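Local atomic coordinates of GH3 beta-N-acetylglucosaminidase (Paenibacillaceae, PDB entry 6K5J), a protein that hydrolyses beta-N-acetylglucosaminide bonds as a family 3 glycoside hydrolase, probably releasing terminal N-acetylglucosamine from chitin-derived and related sugars. Residues 284-287 and 288-292. Numbering follows the deposited sequence.
Sequences GAVQ and AVEAG
The carboxylate of Glu290 presents one face to the methyl CG1 of Val286, which is 3.9 Å from OE1, while CG of Gln287 lies off the OE1 end of the carboxylate, 4.0 Å from OE1; the Gln287 amide plane is turned 73° from that of the carboxylate. All three side chains belong to the last turns of helix 281-291, which a Schellman motif closes at Gly292 within the TIM-barrel-type N-terminal domain. Glu290 sets CG anti to its carbonyl carbon (chi1 -71°), so the extended chain runs back along the helix beside Val286, with CG 3.3 Å from Val286 O. The partly exposed position suits a long acid whose OE1 also makes a weak, long ion pair with Arg320. Cut back to an alanine here, the side chain would probably leave a gap beside CG1 of Val286 and Arg320 without this distant partner. Ala285, Ala288 and Val289 meet Ile296 of strand 296-298, the small alanines being consistent with close approach; Ala285, Val286 and Val289 meet helix 302-317. Backbone i to i+4 bonds, Glu290 N to Val286 O among them, join the turns. Glycine tolerates the positive phi that ends the helix, where Gly292 N bonds Val289 O at 3.0 Å and, weakly, Ala288 O at 3.1 Å.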
loop_
_atom_site.group_PDB
_atom_site.type_symbol
_atom_site.label_atom_id
_atom_site.label_comp_id
_atom_site.label_asym_id
_atom_site.label_seq_id
_atom_site.Cartn_x
_atom_site.Cartn_y
_atom_site.Cartn_z
ATOM N N GLY A 284 -0.343 16.749 -17.991
ATOM C CA GLY A 284 -1.150 16.048 -17.006
ATOM C C GLY A 284 -1.320 16.853 -15.731
ATOM O O GLY A 284 -2.407 16.884 -15.144
ATOM N N ALA A 285 -0.250 17.516 -15.284
ATOM C CA ALA A 285 -0.343 18.376 -14.107
ATOM C C ALA A 285 -1.407 19.451 -14.300
ATOM O O ALA A 285 -2.268 19.656 -13.437
ATOM C CB ALA A 285 1.013 19.019 -13.821
ATOM N N VAL A 286 -1.345 20.159 -15.429
ATOM C CA VAL A 286 -2.319 21.208 -15.726
ATOM C C VAL A 286 -3.722 20.623 -15.777
ATOM O O VAL A 286 -4.665 21.166 -15.193
ATOM C CB VAL A 286 -1.953 21.916 -17.046
ATOM C CG1 VAL A 286 -3.041 22.916 -17.447
ATOM C CG2 VAL A 286 -0.605 22.598 -16.917
ATOM N N GLN A 287 -3.881 19.499 -16.474
ATOM C CA GLN A 287 -5.209 18.920 -16.623
ATOM C C GLN A 287 -5.749 18.387 -15.303
ATOM O O GLN A 287 -6.967 18.414 -15.079
ATOM C CB GLN A 287 -5.181 17.817 -17.674
ATOM C CG GLN A 287 -5.323 18.340 -19.089
ATOM C CD GLN A 287 -5.139 17.256 -20.121
ATOM O OE1 GLN A 287 -4.134 17.222 -20.833
ATOM N NE2 GLN A 287 -6.106 16.360 -20.208
ATOM N N ALA A 288 -4.867 17.907 -14.420
ATOM C CA ALA A 288 -5.309 17.455 -13.102
ATOM C C ALA A 288 -5.863 18.607 -12.269
ATOM O O ALA A 288 -6.898 18.462 -11.605
ATOM C CB ALA A 288 -4.150 16.777 -12.371
ATOM N N VAL A 289 -5.186 19.751 -12.268
ATOM C CA VAL A 289 -5.722 20.901 -11.543
ATOM C C VAL A 289 -7.046 21.334 -12.160
ATOM O O VAL A 289 -8.025 21.595 -11.453
ATOM C CB VAL A 289 -4.703 22.056 -11.520
ATOM C CG1 VAL A 289 -5.370 23.328 -10.998
ATOM C CG2 VAL A 289 -3.485 21.680 -10.657
ATOM N N GLU A 290 -7.110 21.374 -13.495
ATOM C CA GLU A 290 -8.359 21.759 -14.152
ATOM C C GLU A 290 -9.488 20.803 -13.792
ATOM O O GLU A 290 -10.642 21.220 -13.645
ATOM C CB GLU A 290 -8.158 21.809 -15.664
ATOM C CG GLU A 290 -7.300 22.985 -16.124
ATOM C CD GLU A 290 -7.162 23.030 -17.639
ATOM O OE1 GLU A 290 -6.723 22.012 -18.218
ATOM O OE2 GLU A 290 -7.512 24.065 -18.249
ATOM N N ALA A 291 -9.175 19.517 -13.633
ATOM C CA ALA A 291 -10.199 18.542 -13.275
ATOM C C ALA A 291 -10.674 18.689 -11.836
ATOM O O ALA A 291 -11.786 18.250 -11.524
ATOM C CB ALA A 291 -9.679 17.117 -13.514
ATOM N N GLY A 292 -9.862 19.280 -10.953
ATOM C CA GLY A 292 -10.269 19.488 -9.577
ATOM C C GLY A 292 -9.257 19.096 -8.513
ATOM O O GLY A 292 -9.519 19.288 -7.324
#